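Local coordinates for inositol dehydrogenase (Lactobacillus casei, PDB 4N54), which catalyses the NAD-dependent dehydrogenation of scyllo-inositol, holding cofactor and sugar alcohol between a Rossmann domain and a C-terminal GFO/IDH/MocA-type domain, at residues L42-S47 against Q74-D79; K102-E107 against L130-G135; A183-L188 against A226-T231. All coordinates share one frame; numbering follows the deposited sequence.

Contact 1 of 3, residues L42-S47 against Q74-D79; sequences LQAATS and QHADID. With NAI (1,4-dihydronicotinamide adenine dinucleotide), chain E.
Ala44, on strand 40-46 of the NAD-binding Rossmann fold, packs against Ala76 and Ile78 in the connection that leads out of helix 69-75 toward strand 80-83. The tight part is small and mostly apolar: the methyl of Ala44 lies 4.0 Å from CB of Ala76, and branch CG2 of Ile78 reaches both Ala44 and the CB of Gln43. Gln43 belongs to it as well, since chi1 of 172° sets its CG anti to the backbone N and 3.4 Å from the carbonyl O of Asp77, the centre of an inverse gamma turn. Met72 and Phe66 continue this packing on the side of helix 69-75 and strand 64-66.

The solvent side is the exposed Asp77 side chain, whose CB is 4.2 Å from Gln43 NE2. The two side chains cross at a slant, amide and carboxylate planes 70° apart; the bend at chi2 directs the Gln43 amide, and NE2 is bound by Glu63 and Glu64.

At the far end of the strand the chain runs into the cofactor site. Ser47 OG is hydrogen-bonded to Glu52, itself a ligand of NAI, and lies 2.6 Å from O2B of the dinucleotide in a hydrogen bond that either hydroxyl could donate.

Contact 2 of 3, residues K102-E107 against L130-G135; sequences KHVFSE and LKFQLG. With NAI (1,4-dihydronicotinamide adenine dinucleotide), chain E.
His103 accepts a hydrogen bond through ND1 from the backbone N of Lys131, and this bond begins the pairing of two parallel strands in a beta-alpha-beta unit of the Rossmann fold. The donor lies at the ring edge, in the ring plane, 2.8 Å from ND1, and the bond is nearly straight (168°). With CG beside its own backbone N (chi1 -56°), the imidazole swings toward the neighbouring strand, where CD2 of Leu130 sits over one face in a CH-pi contact, 4.1 Å from the ring centroid. The other Leu130 branch, CD1, rests against the carbonyl of Lys102.

Beyond the histidine the backbones take over. Val104 N donates to Lys131 O, Gln133 N to Val104 O and Ser106 N to Gln133 O; a weak bond from Gly135 N to Ser106 O ends the ladder. CG1 of Val104 meets the edge of the Phe132 ring, 3.9 Å from CD1. On the opposite face, with Phe105 and Gln133, CZ of Phe105 comes 3.7 Å from CA of Gly135; the Phe105 ring and Gln133 amide planes are 67° apart, and NE2 of Gln133 is held by Glu307 O.

At the C-terminal ends, Glu107 bends at chi2 so that OE1 accepts from the nicotinamide amide: N7N of NAI donates over 3.0 Å at 170°. His29 binds the other carboxylate oxygen, OE2, and thereby helps to set its rotation, while CG of the glutamate packs on the nicotinamide ribose.

Helix 301-317 covers the face bearing Phe105 and Gln133, helix 90-99 packs on Val104 and Ser106, and strand 80-83 pairs with the far edge of strand 103-106.

Contact 3 of 3, residues A183-L188 against A226-T231; sequences ANSGGL and AGELET
Ser185 donates its hydroxyl to the carboxylate of Glu228, and this pair sets the geometry of a contact between two loops of the C-terminal domain. With chi1 at 79°, OG lies between the backbone N and the carbonyl carbon of its own residue, from where it donates to OE2 over 2.9 Å. The oxygen receives it on its syn lone pair, the side facing OE1. The same OG accepts from Gly187 N in an ST turn, while Asn184 OD1 takes Gly186 N in an Asx turn, from well above its carbonyl plane. Two successive turns thus shape the loop that leads into helix 188-191, with Gly187 at the N-cap.

Glu228 follows Gly227, whose positive phi belongs to the Schellman motif closing helix 222-225. Its chain folds back at chi2 (-87°), bringing the carboxylate to the other loop; the side chain also packs on Phe176 and Ala180 of helix 173-182. OE1 accepts a hydrogen bond from a water that itself accepts from Leu188 N, 3.0 Å away, and from Leu229 N, so one water joins both backbones. A second water accepts from Ser185 N and can donate to OE2, though it has more acceptors in reach than protons.

Leu188 and Leu229 form the apolar end, where the two side chains cross at a slant, their CD2 methyls 3.7 Å apart.

A hydroxyl and one water donate to the carboxylate of a buried glutamate, and a second water may, which probably favours its charged form. The nearby N terminus of helix 188-191, reached through the water on Leu188 N, may add a little to that stabilisation.

In the fold
From the N terminus, contact 1 closes first, bringing strand 40-46 and the exit of helix 69-75 together across a loop that includes helix 50-60 and strand 64-66. Contact 2 follows in series, closing the crossover through helix 114-126 toward the other edge of the same parallel sheet, where strand 132-134 is outermost in this chain. The two meet where Ile78 O and Asp79 O probably accept hydrogen bonds from Lys102 NZ and His103 N, and they reach opposite halves of one NAI, at adenosine ribose and nicotinamide. Contact 3 closes last, in the C-terminal domain, and touches neither; its nearest atoms lie about 10 Å from contact 2. None of the three loops nests within or crosses another.

Contact 1 of 3, residues L42-S47 against Q74-D79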
# COMPACT_ATOMS: atom_id res chain seq x y z
N LEU A 42 -12.49 40.02 2.15
CA LEU A 42 -11.15 40.52 1.94
C LEU A 42 -11.23 41.95 1.46
O LEU A 42 -11.39 42.22 0.29
CB LEU A 42 -10.42 39.67 0.92
CG LEU A 42 -8.95 39.99 0.73
CD1 LEU A 42 -8.15 39.65 1.97
CD2 LEU A 42 -8.44 39.25 -0.46
N GLN A 43 -11.14 42.88 2.40
CA GLN A 43 -11.34 44.28 2.10
C GLN A 43 -10.07 44.92 1.58
O GLN A 43 -10.12 45.73 0.66
CB GLN A 43 -11.84 45.01 3.35
CG GLN A 43 -11.92 46.51 3.23
CD GLN A 43 -13.08 46.97 2.40
OE1 GLN A 43 -14.01 46.23 2.15
NE2 GLN A 43 -13.02 48.21 1.96
N ALA A 44 -8.94 44.55 2.14
CA ALA A 44 -7.71 45.25 1.83
C ALA A 44 -6.53 44.32 1.58
O ALA A 44 -6.49 43.22 2.08
CB ALA A 44 -7.39 46.21 2.94
N ALA A 45 -5.56 44.80 0.81
CA ALA A 45 -4.38 44.02 0.50
C ALA A 45 -3.14 44.88 0.34
O ALA A 45 -3.18 45.94 -0.26
CB ALA A 45 -4.61 43.18 -0.73
N THR A 46 -2.03 44.41 0.88
CA THR A 46 -0.78 45.15 0.86
C THR A 46 0.29 44.30 0.21
O THR A 46 0.38 43.11 0.47
CB THR A 46 -0.35 45.49 2.28
OG1 THR A 46 -1.34 46.30 2.91
CG2 THR A 46 0.94 46.22 2.29
N SER A 47 1.10 44.91 -0.64
CA SER A 47 2.20 44.21 -1.28
C SER A 47 3.17 45.17 -1.94
O SER A 47 2.79 46.23 -2.38
CB SER A 47 1.70 43.25 -2.34
OG SER A 47 2.79 42.67 -3.00
N GLN A 74 -3.60 51.80 9.12
CA GLN A 74 -4.04 53.11 9.59
C GLN A 74 -5.28 53.57 8.85
O GLN A 74 -6.12 54.24 9.42
CB GLN A 74 -2.93 54.13 9.43
CG GLN A 74 -2.20 54.45 10.72
CD GLN A 74 -0.76 54.86 10.50
OE1 GLN A 74 -0.38 55.32 9.42
NE2 GLN A 74 0.06 54.67 11.52
N HIS A 75 -5.39 53.18 7.59
CA HIS A 75 -6.35 53.81 6.70
C HIS A 75 -7.42 52.89 6.13
O HIS A 75 -8.35 53.38 5.50
CB HIS A 75 -5.61 54.47 5.54
CG HIS A 75 -4.62 55.49 5.96
ND1 HIS A 75 -3.26 55.33 5.78
CD2 HIS A 75 -4.78 56.69 6.56
CE1 HIS A 75 -2.63 56.39 6.25
NE2 HIS A 75 -3.53 57.23 6.73
N ALA A 76 -7.29 51.59 6.34
CA ALA A 76 -8.24 50.65 5.74
C ALA A 76 -9.44 50.37 6.61
O ALA A 76 -9.40 50.54 7.82
CB ALA A 76 -7.58 49.36 5.35
N ASP A 77 -10.51 49.93 5.97
CA ASP A 77 -11.74 49.63 6.65
C ASP A 77 -11.78 48.15 7.04
O ASP A 77 -12.54 47.37 6.47
CB ASP A 77 -12.91 49.99 5.74
CG ASP A 77 -14.24 49.83 6.40
OD1 ASP A 77 -14.29 49.88 7.64
OD2 ASP A 77 -15.24 49.66 5.69
N ILE A 78 -10.95 47.77 8.01
CA ILE A 78 -10.79 46.36 8.39
C ILE A 78 -10.85 46.12 9.90
O ILE A 78 -10.52 46.99 10.69
CB ILE A 78 -9.45 45.80 7.89
CG1 ILE A 78 -8.29 46.49 8.60
CG2 ILE A 78 -9.32 45.98 6.40
CD1 ILE A 78 -6.96 46.11 8.10
N ASP A 79 -11.24 44.91 10.28
CA ASP A 79 -11.25 44.49 11.67
C ASP A 79 -10.04 43.64 12.02
O ASP A 79 -9.66 43.54 13.17
CB ASP A 79 -12.50 43.67 11.98
CG ASP A 79 -13.76 44.31 11.48
OD1 ASP A 79 -14.22 45.28 12.12
OD2 ASP A 79 -14.30 43.84 10.46
PA NAI E . 6.51 35.04 -1.33
O1A NAI E . 7.84 35.56 -1.43
O2A NAI E . 5.95 34.10 -2.30
O5B NAI E . 5.49 36.18 -1.19
C5B NAI E . 5.83 37.36 -0.53
C4B NAI E . 4.72 38.39 -0.63
O4B NAI E . 4.96 39.34 0.38
C3B NAI E . 4.74 39.17 -1.93
O3B NAI E . 3.42 39.57 -2.20
C2B NAI E . 5.47 40.44 -1.60
O2B NAI E . 4.98 41.48 -2.41
C1B NAI E . 5.06 40.64 -0.17
N9A NAI E . 6.03 41.45 0.57
C8A NAI E . 7.32 41.23 0.66
N7A NAI E . 7.92 42.14 1.42
C5A NAI E . 6.98 42.96 1.86
C6A NAI E . 6.93 44.15 2.72
N6A NAI E . 8.04 44.61 3.25
N1A NAI E . 5.76 44.73 2.96
C2A NAI E . 4.65 44.24 2.41
N3A NAI E . 4.62 43.16 1.62
C4A NAI E . 5.73 42.49 1.30
O3 NAI E . 6.46 34.39 0.10
PN NAI E . 5.53 33.21 0.54
O1N NAI E . 6.09 31.98 0.04
O2N NAI E . 4.16 33.55 0.26
O5D NAI E . 5.71 33.25 2.09
C5D NAI E . 4.94 34.07 2.93
C4D NAI E . 4.98 33.67 4.40
O4D NAI E . 4.19 32.54 4.59
C3D NAI E . 6.37 33.34 4.90
O3D NAI E . 6.51 33.85 6.20
C2D NAI E . 6.37 31.84 4.91
O2D NAI E . 7.22 31.31 5.90
C1D NAI E . 4.92 31.49 5.14
N1N NAI E . 4.50 30.31 4.43
C2N NAI E . 3.87 29.40 5.11
C3N NAI E . 3.42 28.24 4.56
C7N NAI E . 2.74 27.24 5.42
O7N NAI E . 2.75 26.11 5.10
N7N NAI E . 2.13 27.57 6.52
C4N NAI E . 3.63 27.97 3.09
C5N NAI E . 4.32 29.07 2.45
C6N NAI E . 4.72 30.18 3.14

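Contact 2 of 3, residues K102-E107 against L130-G135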
# COMPACT_ATOMS: atom_id res chain seq x y z
N LYS A 102 -6.41 45.96 15.56
CA LYS A 102 -6.82 44.85 14.70
C LYS A 102 -6.43 43.47 15.24
O LYS A 102 -5.36 43.28 15.79
CB LYS A 102 -6.23 45.00 13.31
CG LYS A 102 -6.16 46.41 12.79
CD LYS A 102 -7.53 47.05 12.75
CE LYS A 102 -7.45 48.45 12.19
NZ LYS A 102 -8.78 49.07 12.09
N HIS A 103 -7.32 42.50 15.06
CA HIS A 103 -7.00 41.12 15.34
C HIS A 103 -5.94 40.62 14.36
O HIS A 103 -5.85 41.11 13.26
CB HIS A 103 -8.25 40.25 15.25
CG HIS A 103 -9.36 40.69 16.14
ND1 HIS A 103 -9.41 40.37 17.47
CD2 HIS A 103 -10.48 41.41 15.89
CE1 HIS A 103 -10.50 40.88 18.00
NE2 HIS A 103 -11.17 41.51 17.06
N VAL A 104 -5.15 39.63 14.76
CA VAL A 104 -4.01 39.22 13.96
C VAL A 104 -3.86 37.72 13.71
O VAL A 104 -3.91 36.92 14.64
CB VAL A 104 -2.71 39.72 14.57
CG1 VAL A 104 -1.53 39.08 13.90
CG2 VAL A 104 -2.63 41.22 14.46
N PHE A 105 -3.70 37.36 12.44
CA PHE A 105 -3.20 36.05 12.07
C PHE A 105 -1.84 36.27 11.46
O PHE A 105 -1.68 37.11 10.61
CB PHE A 105 -4.15 35.38 11.06
CG PHE A 105 -3.63 34.08 10.48
CD1 PHE A 105 -2.74 34.08 9.44
CD2 PHE A 105 -4.08 32.87 10.96
CE1 PHE A 105 -2.29 32.90 8.91
CE2 PHE A 105 -3.63 31.69 10.43
CZ PHE A 105 -2.74 31.71 9.41
N SER A 106 -0.85 35.53 11.93
CA SER A 106 0.48 35.60 11.37
C SER A 106 0.95 34.23 10.91
O SER A 106 0.77 33.24 11.61
CB SER A 106 1.47 36.14 12.38
OG SER A 106 2.79 36.12 11.90
N GLU A 107 1.57 34.18 9.74
CA GLU A 107 2.18 32.96 9.30
C GLU A 107 3.40 32.62 10.13
O GLU A 107 3.93 33.45 10.84
CB GLU A 107 2.58 33.03 7.83
CG GLU A 107 1.54 32.54 6.87
CD GLU A 107 1.09 31.13 7.17
OE1 GLU A 107 1.88 30.33 7.69
OE2 GLU A 107 -0.08 30.83 6.88
N LEU A 130 -7.73 41.28 21.82
CA LEU A 130 -7.58 40.99 20.40
C LEU A 130 -7.09 39.57 20.16
O LEU A 130 -6.35 39.03 20.96
CB LEU A 130 -6.61 41.96 19.75
CG LEU A 130 -6.96 43.43 19.83
CD1 LEU A 130 -6.01 44.19 18.96
CD2 LEU A 130 -8.38 43.66 19.40
N LYS A 131 -7.50 38.99 19.05
CA LYS A 131 -7.14 37.61 18.72
C LYS A 131 -5.75 37.52 18.13
O LYS A 131 -5.41 38.27 17.22
CB LYS A 131 -8.15 37.01 17.75
CG LYS A 131 -9.52 36.80 18.33
CD LYS A 131 -9.46 35.91 19.55
CE LYS A 131 -10.76 35.93 20.30
NZ LYS A 131 -10.56 35.84 21.76
N PHE A 132 -4.94 36.62 18.66
CA PHE A 132 -3.69 36.28 18.03
C PHE A 132 -3.61 34.80 17.70
O PHE A 132 -3.67 33.95 18.57
CB PHE A 132 -2.49 36.68 18.87
CG PHE A 132 -1.18 36.37 18.23
CD1 PHE A 132 -0.72 37.13 17.18
CD2 PHE A 132 -0.43 35.30 18.65
CE1 PHE A 132 0.45 36.84 16.58
CE2 PHE A 132 0.75 35.02 18.04
CZ PHE A 132 1.18 35.80 17.01
N GLN A 133 -3.46 34.51 16.41
CA GLN A 133 -3.34 33.15 15.94
C GLN A 133 -2.16 33.00 15.02
O GLN A 133 -2.00 33.75 14.08
CB GLN A 133 -4.62 32.71 15.22
CG GLN A 133 -4.66 31.27 14.83
CD GLN A 133 -5.99 30.89 14.27
OE1 GLN A 133 -7.01 31.39 14.69
NE2 GLN A 133 -5.99 30.00 13.29
N LEU A 134 -1.33 32.02 15.32
CA LEU A 134 -0.18 31.70 14.50
C LEU A 134 -0.49 30.54 13.57
O LEU A 134 -1.22 29.64 13.92
CB LEU A 134 0.99 31.37 15.41
CG LEU A 134 2.30 31.00 14.78
CD1 LEU A 134 2.80 32.10 13.90
CD2 LEU A 134 3.25 30.74 15.90
N GLY A 135 0.09 30.57 12.38
CA GLY A 135 -0.31 29.71 11.28
C GLY A 135 0.34 28.36 11.16
O GLY A 135 0.79 27.98 10.10
PA NAI E . 6.51 35.04 -1.33
O1A NAI E . 7.84 35.56 -1.43
O2A NAI E . 5.95 34.10 -2.30
O5B NAI E . 5.49 36.18 -1.19
C5B NAI E . 5.83 37.36 -0.53
C4B NAI E . 4.72 38.39 -0.63
O4B NAI E . 4.96 39.34 0.38
C3B NAI E . 4.74 39.17 -1.93
O3B NAI E . 3.42 39.57 -2.20
C2B NAI E . 5.47 40.44 -1.60
O2B NAI E . 4.98 41.48 -2.41
C1B NAI E . 5.06 40.64 -0.17
N9A NAI E . 6.03 41.45 0.57
C8A NAI E . 7.32 41.23 0.66
N7A NAI E . 7.92 42.14 1.42
C5A NAI E . 6.98 42.96 1.86
C6A NAI E . 6.93 44.15 2.72
N6A NAI E . 8.04 44.61 3.25
N1A NAI E . 5.76 44.73 2.96
C2A NAI E . 4.65 44.24 2.41
N3A NAI E . 4.62 43.16 1.62
C4A NAI E . 5.73 42.49 1.30
O3 NAI E . 6.46 34.39 0.10
PN NAI E . 5.53 33.21 0.54
O1N NAI E . 6.09 31.98 0.04
O2N NAI E . 4.16 33.55 0.26
O5D NAI E . 5.71 33.25 2.09
C5D NAI E . 4.94 34.07 2.93
C4D NAI E . 4.98 33.67 4.40
O4D NAI E . 4.19 32.54 4.59
C3D NAI E . 6.37 33.34 4.90
O3D NAI E . 6.51 33.85 6.20
C2D NAI E . 6.37 31.84 4.91
O2D NAI E . 7.22 31.31 5.90
C1D NAI E . 4.92 31.49 5.14
N1N NAI E . 4.50 30.31 4.43
C2N NAI E . 3.87 29.40 5.11
C3N NAI E . 3.42 28.24 4.56
C7N NAI E . 2.74 27.24 5.42
O7N NAI E . 2.75 26.11 5.10
N7N NAI E . 2.13 27.57 6.52
C4N NAI E . 3.63 27.97 3.09
C5N NAI E . 4.32 29.07 2.45
C6N NAI E . 4.72 30.18 3.14

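Contact 3 of 3, residues A183-L188 against A226-T231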
# COMPACT_ATOMS: atom_id res chain seq x y z
N ALA A 183 13.81 37.70 -0.23
CA ALA A 183 13.80 38.08 1.17
C ALA A 183 14.40 36.98 2.02
O ALA A 183 14.58 35.87 1.55
CB ALA A 183 12.39 38.38 1.61
N ASN A 184 14.72 37.28 3.26
CA ASN A 184 15.32 36.27 4.10
C ASN A 184 14.29 35.30 4.64
O ASN A 184 13.31 35.69 5.25
CB ASN A 184 16.11 36.89 5.25
CG ASN A 184 16.89 35.87 6.03
OD1 ASN A 184 17.11 34.76 5.56
ND2 ASN A 184 17.32 36.24 7.21
N SER A 185 14.52 34.02 4.39
CA SER A 185 13.60 32.98 4.78
C SER A 185 13.90 32.50 6.19
O SER A 185 13.01 32.09 6.90
CB SER A 185 13.67 31.81 3.80
OG SER A 185 14.79 31.01 4.06
N GLY A 186 15.15 32.56 6.58
CA GLY A 186 15.56 32.10 7.89
C GLY A 186 16.29 30.79 7.80
O GLY A 186 16.80 30.29 8.79
N GLY A 187 16.33 30.22 6.60
CA GLY A 187 16.98 28.95 6.38
C GLY A 187 16.04 27.78 6.53
O GLY A 187 14.93 27.95 7.00
N LEU A 188 16.50 26.61 6.15
CA LEU A 188 15.70 25.39 6.11
C LEU A 188 14.99 25.08 7.42
O LEU A 188 13.84 24.67 7.43
CB LEU A 188 16.58 24.21 5.72
CG LEU A 188 15.97 22.83 5.49
CD1 LEU A 188 14.98 22.87 4.38
CD2 LEU A 188 17.04 21.85 5.21
N ALA A 226 22.61 30.74 -3.17
CA ALA A 226 21.58 31.52 -2.52
C ALA A 226 21.70 31.36 -1.02
O ALA A 226 20.89 31.88 -0.29
CB ALA A 226 20.24 31.09 -2.99
N GLY A 227 22.71 30.64 -0.59
CA GLY A 227 22.90 30.40 0.83
C GLY A 227 21.78 29.61 1.46
O GLY A 227 21.29 29.98 2.53
N GLU A 228 21.36 28.54 0.81
CA GLU A 228 20.31 27.70 1.35
C GLU A 228 20.74 26.26 1.42
O GLU A 228 21.49 25.81 0.58
CB GLU A 228 19.04 27.83 0.53
CG GLU A 228 18.33 29.14 0.68
CD GLU A 228 17.37 29.18 1.85
OE1 GLU A 228 17.24 28.17 2.55
OE2 GLU A 228 16.74 30.21 2.06
N LEU A 229 20.25 25.55 2.41
CA LEU A 229 20.52 24.14 2.54
C LEU A 229 19.53 23.31 1.74
O LEU A 229 18.34 23.56 1.74
CB LEU A 229 20.48 23.74 4.01
CG LEU A 229 20.94 22.34 4.39
CD1 LEU A 229 22.38 22.10 4.04
CD2 LEU A 229 20.72 22.11 5.86
N GLU A 230 20.06 22.31 1.06
CA GLU A 230 19.28 21.47 0.19
C GLU A 230 18.59 20.35 0.94
O GLU A 230 17.43 20.10 0.72
CB GLU A 230 20.17 20.88 -0.90
CG GLU A 230 19.56 19.89 -1.83
CD GLU A 230 20.54 19.43 -2.86
OE1 GLU A 230 20.69 20.14 -3.85
OE2 GLU A 230 21.18 18.40 -2.67
N THR A 231 19.34 19.69 1.82
CA THR A 231 18.80 18.65 2.69
C THR A 231 19.47 18.64 4.06
O THR A 231 20.68 18.56 4.16
CB THR A 231 18.92 17.24 2.07
OG1 THR A 231 18.54 17.26 0.69
CG2 THR A 231 18.04 16.25 2.81
O HOH W 1 16.71 33.36 2.52
O HOH W 2 19.22 27.16 4.92